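Local coordinates for uncharacterized protein (Streptococcus mutans, PDB 3L7Y) that binds a magnesium ion and is probably a phosphatase of the haloacid dehalogenase-like hydrolase superfamily, at residues Gly53-His57 with Asn58-Arg62; Ser78-Pro81 with Tyr82-Arg86. All coordinates share one frame; numbering follows the deposited sequence.

In the fold
Both contacts are helix starts in the Rossmann-like core of a haloacid dehalogenase-like hydrolase, and they follow each other along the chain. Interaction 1 brings the loop after helix 44-48 into helix 57-69; strand 73-77 of the eight-stranded mixed sheet comes next, and interaction 2 turns from its end into helix 82-86. Their centres are about 17 Å apart and their closest atoms about 7 Å, so the two do not meet. Interaction 1 sits at the surface, the Tyr55 side chain about 13 Å from the magnesium ion, whereas residues 78-86 border the metal site, the Ser78 side chain about 7 Å from the ion. The first contact thus lies at the periphery, the second beside the magnesium site.

Interaction 1 of 2, residues Gly53-His57 with Asn58-Arg62; sequences GSYDH and NRFQR
Asp56 O accepts from Phe60 N (2.9 Å) and His57 O from Gln61 N (2.9 Å), the first i to i+4 bonds as the loop enters helix 57-69. Asp56 is the N-cap. With CG anti to its own N (chi1 -165°), its carboxylate reaches forward to the first turn, and OD1 takes the N-H of Arg59 at 3.0 Å. The donor stands well above the carboxylate plane, although the N-H points almost straight at the oxygen (163°). Arg59 CB also packs against Asp56 OD1, 3.3 Å away. The other oxygen, OD2, accepts from a water at 2.8 Å that reaches Arg59 NH1 only weakly; the firmer partner of this arginine is Asp297, in a salt bridge. Such a side-chain cap serves an amide at the start of the helix, where no preceding turn supplies a carbonyl, and a negative carboxylate there probably suits the helix dipole.

On the inner side, Tyr55 turns an edge toward the face of Phe60 in an offset T-shaped pair, the planes perpendicular and the centroids 5.8 Å apart. Its CE2 comes within 3.8 Å of Phe60 CB, while its hydroxyl is bonded to His88 O. Phe60 continues inward edge-to-face with Phe48 and Phe74, and CE1 of the His57 imidazole lies over one face of Tyr55, toward the rim of the ring.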
ATOM      1  N   GLY A  53     -11.745  -7.189   7.811  1.00 18.21           N
ATOM      2  CA  GLY A  53     -10.418  -6.677   8.101  1.00 19.43           C
ATOM      3  C   GLY A  53      -9.532  -7.715   8.760  1.00 19.41           C
ATOM      4  O   GLY A  53      -8.489  -7.387   9.334  1.00 14.13           O
ATOM      5  N   SER A  54      -9.938  -8.977   8.668  1.00 19.30           N
ATOM      6  CA  SER A  54      -9.186 -10.056   9.293  1.00 19.36           C
ATOM      7  C   SER A  54      -8.826 -11.102   8.238  1.00 17.27           C
ATOM      8  O   SER A  54      -9.000 -10.868   7.041  1.00 19.18           O
ATOM      9  CB  SER A  54      -9.990 -10.674  10.446  1.00 30.48           C
ATOM     10  OG  SER A  54      -9.224 -11.622  11.182  1.00 32.50           O
ATOM     11  N   TYR A  55      -8.316 -12.247   8.675  1.00 25.08           N
ATOM     12  CA  TYR A  55      -7.966 -13.318   7.746  1.00 27.34           C
ATOM     13  C   TYR A  55      -7.832 -14.637   8.495  1.00 28.33           C
ATOM     14  O   TYR A  55      -7.838 -14.663   9.724  1.00 23.36           O
ATOM     15  CB  TYR A  55      -6.666 -12.986   7.005  1.00 15.96           C
ATOM     16  CG  TYR A  55      -5.450 -12.955   7.901  1.00 22.15           C
ATOM     17  CD1 TYR A  55      -5.112 -11.811   8.615  1.00 17.14           C
ATOM     18  CD2 TYR A  55      -4.643 -14.075   8.039  1.00 25.97           C
ATOM     19  CE1 TYR A  55      -3.991 -11.787   9.446  1.00 16.52           C
ATOM     20  CE2 TYR A  55      -3.532 -14.060   8.859  1.00 24.96           C
ATOM     21  CZ  TYR A  55      -3.211 -12.916   9.554  1.00 19.65           C
ATOM     22  OH  TYR A  55      -2.107 -12.925  10.363  1.00 17.65           O
ATOM     23  N   ASP A  56      -7.697 -15.730   7.756  1.00 20.07           N
ATOM     24  CA  ASP A  56      -7.638 -17.056   8.364  1.00 23.50           C
ATOM     25  C   ASP A  56      -6.268 -17.306   8.978  1.00 26.95           C
ATOM     26  O   ASP A  56      -5.386 -17.895   8.351  1.00 25.34           O
ATOM     27  CB  ASP A  56      -7.970 -18.128   7.321  1.00 20.42           C
ATOM     28  CG  ASP A  56      -8.291 -19.473   7.949  0.50 20.86           C
ATOM     29  OD1 ASP A  56      -7.664 -19.820   8.968  1.00 23.63           O
ATOM     30  OD2 ASP A  56      -9.163 -20.189   7.419  1.00 22.34           O
ATOM     31  N   HIS A  57      -6.098 -16.846  10.215  1.00 20.50           N
ATOM     32  CA  HIS A  57      -4.805 -16.887  10.874  1.00 23.72           C
ATOM     33  C   HIS A  57      -4.191 -18.282  10.870  1.00 29.40           C
ATOM     34  O   HIS A  57      -3.034 -18.452  10.485  1.00 28.63           O
ATOM     35  CB  HIS A  57      -4.927 -16.366  12.304  1.00 30.62           C
ATOM     36  CG  HIS A  57      -5.075 -14.877  12.391  1.00 30.83           C
ATOM     37  ND1 HIS A  57      -6.278 -14.234  12.185  1.00 32.17           N
ATOM     38  CD2 HIS A  57      -4.172 -13.906  12.658  1.00 28.22           C
ATOM     39  CE1 HIS A  57      -6.108 -12.933  12.322  1.00 34.22           C
ATOM     40  NE2 HIS A  57      -4.838 -12.705  12.607  1.00 32.75           N
ATOM     41  N   ASN A  58      -4.966 -19.274  11.303  1.00 26.82           N
ATOM     42  CA  ASN A  58      -4.485 -20.648  11.355  1.00 33.74           C
ATOM     43  C   ASN A  58      -4.031 -21.146   9.987  1.00 28.85           C
ATOM     44  O   ASN A  58      -2.926 -21.672   9.843  1.00 28.60           O
ATOM     45  CB  ASN A  58      -5.560 -21.576  11.927  1.00 39.74           C
ATOM     46  CG  ASN A  58      -5.831 -21.324  13.402  1.00 49.66           C
ATOM     47  OD1 ASN A  58      -4.909 -21.110  14.194  1.00 53.53           O
ATOM     48  ND2 ASN A  58      -7.103 -21.358  13.778  1.00 54.89           N
ATOM     49  N   ARG A  59      -4.883 -20.976   8.981  1.00 24.60           N
ATOM     50  CA  ARG A  59      -4.573 -21.478   7.648  1.00 24.98           C
ATOM     51  C   ARG A  59      -3.312 -20.788   7.154  1.00 22.90           C
ATOM     52  O   ARG A  59      -2.446 -21.425   6.551  1.00 19.05           O
ATOM     53  CB  ARG A  59      -5.746 -21.269   6.678  1.00 16.77           C
ATOM     54  CG  ARG A  59      -5.502 -21.798   5.269  0.50 20.59           C
ATOM     55  CD  ARG A  59      -6.725 -21.633   4.364  0.50 18.27           C
ATOM     56  NE  ARG A  59      -6.536 -22.312   3.084  1.00 25.92           N
ATOM     57  CZ  ARG A  59      -7.373 -22.234   2.054  1.00 20.22           C
ATOM     58  NH1 ARG A  59      -8.477 -21.498   2.138  1.00 21.00           N
ATOM     59  NH2 ARG A  59      -7.103 -22.892   0.936  1.00 20.60           N
ATOM     60  N   PHE A  60      -3.203 -19.490   7.431  1.00 19.70           N
ATOM     61  CA  PHE A  60      -2.039 -18.734   6.994  1.00 20.47           C
ATOM     62  C   PHE A  60      -0.742 -19.217   7.634  1.00 18.45           C
ATOM     63  O   PHE A  60       0.261 -19.404   6.952  1.00 19.41           O
ATOM     64  CB  PHE A  60      -2.178 -17.235   7.277  1.00 17.59           C
ATOM     65  CG  PHE A  60      -0.903 -16.476   7.017  1.00 19.69           C
ATOM     66  CD1 PHE A  60      -0.467 -16.259   5.716  1.00 18.66           C
ATOM     67  CD2 PHE A  60      -0.121 -16.025   8.060  1.00 23.65           C
ATOM     68  CE1 PHE A  60       0.721 -15.584   5.469  1.00 17.30           C
ATOM     69  CE2 PHE A  60       1.064 -15.347   7.823  1.00 22.66           C
ATOM     70  CZ  PHE A  60       1.487 -15.129   6.524  1.00 18.67           C
ATOM     71  N   GLN A  61      -0.745 -19.382   8.950  1.00 20.16           N
ATOM     72  CA  GLN A  61       0.480 -19.768   9.629  1.00 27.21           C
ATOM     73  C   GLN A  61       0.974 -21.138   9.146  1.00 27.13           C
ATOM     74  O   GLN A  61       2.176 -21.374   9.056  1.00 24.68           O
ATOM     75  CB  GLN A  61       0.308 -19.712  11.156  1.00 27.89           C
ATOM     76  CG  GLN A  61       0.288 -18.275  11.684  1.00 34.81           C
ATOM     77  CD  GLN A  61       0.109 -18.177  13.184  1.00 50.35           C
ATOM     78  OE1 GLN A  61      -0.825 -18.750  13.749  1.00 58.01           O
ATOM     79  NE2 GLN A  61       1.000 -17.428  13.840  1.00 47.43           N
ATOM     80  N   ARG A  62       0.045 -22.032   8.820  1.00 23.79           N
ATOM     81  CA  ARG A  62       0.413 -23.342   8.299  1.00 19.15           C
ATOM     82  C   ARG A  62       0.982 -23.198   6.886  1.00 17.99           C
ATOM     83  O   ARG A  62       1.933 -23.884   6.505  1.00 18.24           O
ATOM     84  CB  ARG A  62      -0.800 -24.281   8.309  0.50 24.62           C
ATOM     85  CG  ARG A  62      -0.448 -25.758   8.212  0.50 37.32           C
ATOM     86  CD  ARG A  62      -0.436 -26.252   6.772  0.50 43.99           C
ATOM     87  NE  ARG A  62      -1.742 -26.084   6.134  0.50 45.09           N
ATOM     88  CZ  ARG A  62      -2.347 -25.730   5.002  0.50 41.49           C
ATOM     89  NH1 ARG A  62      -3.542 -25.448   4.495  0.50 38.33           N
ATOM     90  NH2 ARG A  62      -1.728 -25.013   4.071  0.50 41.41           N
TER
HETATM   91  O   HOH W   1     -10.039 -20.019   4.746  1.00 32.24           O

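Interaction 2 of 2, residues Ser78-Pro81 with Tyr82-Arg86; sequences SSNP and YRQLR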
ATOM      1  N   SER A  78       1.535  -2.921   0.768  1.00 16.91           N
ATOM      2  CA  SER A  78       0.350  -2.132   1.082  1.00  9.53           C
ATOM      3  C   SER A  78       0.639  -0.622   1.087  1.00 14.95           C
ATOM      4  O   SER A  78       1.777  -0.194   1.278  1.00 14.69           O
ATOM      5  CB  SER A  78      -0.215  -2.587   2.440  1.00 20.44           C
ATOM      6  OG  SER A  78      -1.309  -1.787   2.874  1.00 14.32           O
ATOM      7  N   SER A  79      -0.393   0.185   0.888  1.00 15.66           N
ATOM      8  CA  SER A  79      -0.241   1.616   1.079  1.00 17.56           C
ATOM      9  C   SER A  79      -0.085   1.982   2.564  1.00 17.15           C
ATOM     10  O   SER A  79       0.489   3.021   2.886  1.00 12.78           O
ATOM     11  CB  SER A  79      -1.426   2.366   0.488  1.00 20.80           C
ATOM     12  OG  SER A  79      -2.579   2.181   1.279  1.00 23.67           O
ATOM     13  N   ASN A  80      -0.582   1.130   3.464  1.00 12.81           N
ATOM     14  CA  ASN A  80      -0.544   1.444   4.902  1.00 12.43           C
ATOM     15  C   ASN A  80       0.875   1.505   5.448  1.00 12.33           C
ATOM     16  O   ASN A  80       1.806   0.948   4.844  1.00 15.25           O
ATOM     17  CB  ASN A  80      -1.353   0.418   5.715  1.00 18.90           C
ATOM     18  CG  ASN A  80      -2.784   0.281   5.220  1.00 28.27           C
ATOM     19  OD1 ASN A  80      -3.347   1.206   4.635  1.00 38.86           O
ATOM     20  ND2 ASN A  80      -3.370  -0.878   5.443  1.00 27.21           N
ATOM     21  N   PRO A  81       1.050   2.180   6.594  1.00 16.94           N
ATOM     22  CA  PRO A  81       2.390   2.275   7.168  1.00 14.13           C
ATOM     23  C   PRO A  81       2.821   0.932   7.717  1.00 11.54           C
ATOM     24  O   PRO A  81       1.982   0.114   8.111  1.00 12.56           O
ATOM     25  CB  PRO A  81       2.214   3.295   8.311  1.00 17.12           C
ATOM     26  CG  PRO A  81       0.972   4.075   7.937  1.00 14.72           C
ATOM     27  CD  PRO A  81       0.081   3.009   7.329  1.00 13.33           C
ATOM     28  N   TYR A  82       4.125   0.711   7.743  1.00 13.30           N
ATOM     29  CA  TYR A  82       4.679  -0.530   8.254  1.00 14.14           C
ATOM     30  C   TYR A  82       4.170  -0.844   9.659  1.00 19.82           C
ATOM     31  O   TYR A  82       3.796  -1.980   9.948  1.00 13.07           O
ATOM     32  CB  TYR A  82       6.205  -0.459   8.238  1.00 13.26           C
ATOM     33  CG  TYR A  82       6.877  -1.427   9.180  1.00 17.11           C
ATOM     34  CD1 TYR A  82       7.543  -0.974  10.311  1.00 14.12           C
ATOM     35  CD2 TYR A  82       6.842  -2.802   8.937  1.00 14.71           C
ATOM     36  CE1 TYR A  82       8.166  -1.868  11.181  1.00 16.21           C
ATOM     37  CE2 TYR A  82       7.455  -3.702   9.786  1.00 12.77           C
ATOM     38  CZ  TYR A  82       8.117  -3.233  10.910  1.00 24.95           C
ATOM     39  OH  TYR A  82       8.727  -4.129  11.752  1.00 17.64           O
ATOM     40  N   ARG A  83       4.133   0.156  10.533  1.00 12.36           N
ATOM     41  CA  ARG A  83       3.736  -0.035  11.900  1.00 18.67           C
ATOM     42  C   ARG A  83       2.344  -0.612  11.975  1.00 23.20           C
ATOM     43  O   ARG A  83       2.056  -1.353  12.852  1.00 27.97           O
ATOM     44  CB  ARG A  83       3.801   1.257  12.731  1.00 24.52           C
ATOM     45  CG  ARG A  83       5.186   1.655  13.145  1.00 38.11           C
ATOM     46  CD  ARG A  83       5.205   3.038  13.918  1.00 39.00           C
ATOM     47  NE  ARG A  83       6.523   3.591  13.794  1.00 41.51           N
ATOM     48  CZ  ARG A  83       7.565   2.999  14.319  1.00 49.12           C
ATOM     49  NH1 ARG A  83       7.389   1.897  14.988  1.00 44.80           N
ATOM     50  NH2 ARG A  83       8.774   3.487  14.189  1.00 58.32           N
ATOM     51  N   GLN A  84       1.495  -0.270  11.033  1.00 21.68           N
ATOM     52  CA  GLN A  84       0.129  -0.773  11.038  1.00 11.91           C
ATOM     53  C   GLN A  84       0.089  -2.175  10.420  1.00 21.93           C
ATOM     54  O   GLN A  84      -0.729  -3.005  10.814  1.00 17.49           O
ATOM     55  CB  GLN A  84      -0.819   0.196  10.318  1.00 20.88           C
ATOM     56  CG  GLN A  84      -2.283  -0.248  10.295  1.00 34.38           C
ATOM     57  CD  GLN A  84      -2.627  -1.147   9.102  1.00 42.64           C
ATOM     58  OE1 GLN A  84      -1.754  -1.786   8.506  1.00 36.11           O
ATOM     59  NE2 GLN A  84      -3.908  -1.192   8.750  1.00 45.94           N
ATOM     60  N   LEU A  85       0.980  -2.449   9.468  1.00 13.93           N
ATOM     61  CA  LEU A  85       0.982  -3.761   8.816  1.00 19.46           C
ATOM     62  C   LEU A  85       1.476  -4.885   9.717  1.00 19.52           C
ATOM     63  O   LEU A  85       1.035  -6.030   9.589  1.00 18.81           O
ATOM     64  CB  LEU A  85       1.810  -3.741   7.536  1.00 15.87           C
ATOM     65  CG  LEU A  85       1.248  -2.866   6.424  1.00 16.75           C
ATOM     66  CD1 LEU A  85       2.317  -2.589   5.394  1.00 15.26           C
ATOM     67  CD2 LEU A  85       0.030  -3.527   5.806  1.00 17.58           C
ATOM     68  N   ARG A  86       2.399  -4.578  10.624  1.00 16.72           N
ATOM     69  CA  ARG A  86       2.999  -5.645  11.410  1.00 15.67           C
ATOM     70  C   ARG A  86       1.983  -6.180  12.410  1.00 17.82           C
ATOM     71  O   ARG A  86       2.045  -7.346  12.799  1.00 16.25           O
ATOM     72  CB  ARG A  86       4.252  -5.165  12.143  1.00 23.15           C
ATOM     73  CG  ARG A  86       3.946  -4.141  13.205  1.00 37.29           C
ATOM     74  CD  ARG A  86       4.805  -4.336  14.430  1.00 43.71           C
ATOM     75  NE  ARG A  86       6.167  -3.847  14.261  1.00 42.33           N
ATOM     76  CZ  ARG A  86       6.544  -2.590  14.487  1.00 41.77           C
ATOM     77  NH1 ARG A  86       5.656  -1.681  14.871  1.00 44.82           N
ATOM     78  NH2 ARG A  86       7.812  -2.241  14.322  1.00 32.87           N
TER
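Pro81 O receives two backbone N-H groups, from Leu85 N at 3.1 Å and Gln84 N at 3.0 Å, and so opens helix 82-86 with Pro81 as its N-cap. The preceding loop leaves the C-terminal end of strand 73-77 in the Rossmann-like core of the haloacid dehalogenase fold, the C-terminal end of the parallel strands, where the magnesium site lies. The two donors approach differently: Leu85 N lies in the carbonyl plane, whereas Gln84 N stands above it and makes the more bent bond, at 133°.

Leu85 fills the inner side of the turn. Its CD2 presses on Ser78 CB at 3.5 Å, and CD1 reaches Asn80 O at 3.6 Å, so the two methyls span the loop from its first residue to its third. Met44 of helix 44-48 packs against both Leu85 and Ser78. Beside them the amides of Asn80 and Gln84 cross with their planes 71° apart. Gln84 starts extended and then bends at its second torsion, which brings its amide back alongside Asn80, Gln84 OE1 lying 3.6 Å from Asn80 CB. The two amide nitrogens are neighbours in this crossing but do not bond to each other.

Asn80 ND2 instead donates to OD2 of Asp45, a magnesium ligand together with Asp43 and Asp252. Asn80 is therefore a second-shell residue, and its bond probably helps to orient that carboxylate. Its own backbone is tied to Glu101 and is further fixed by an ST turn: Ser78 OG, which lies anti to the backbone N, accepts the N-H of Asn80 at 3.1 Å, nearly straight at 161°.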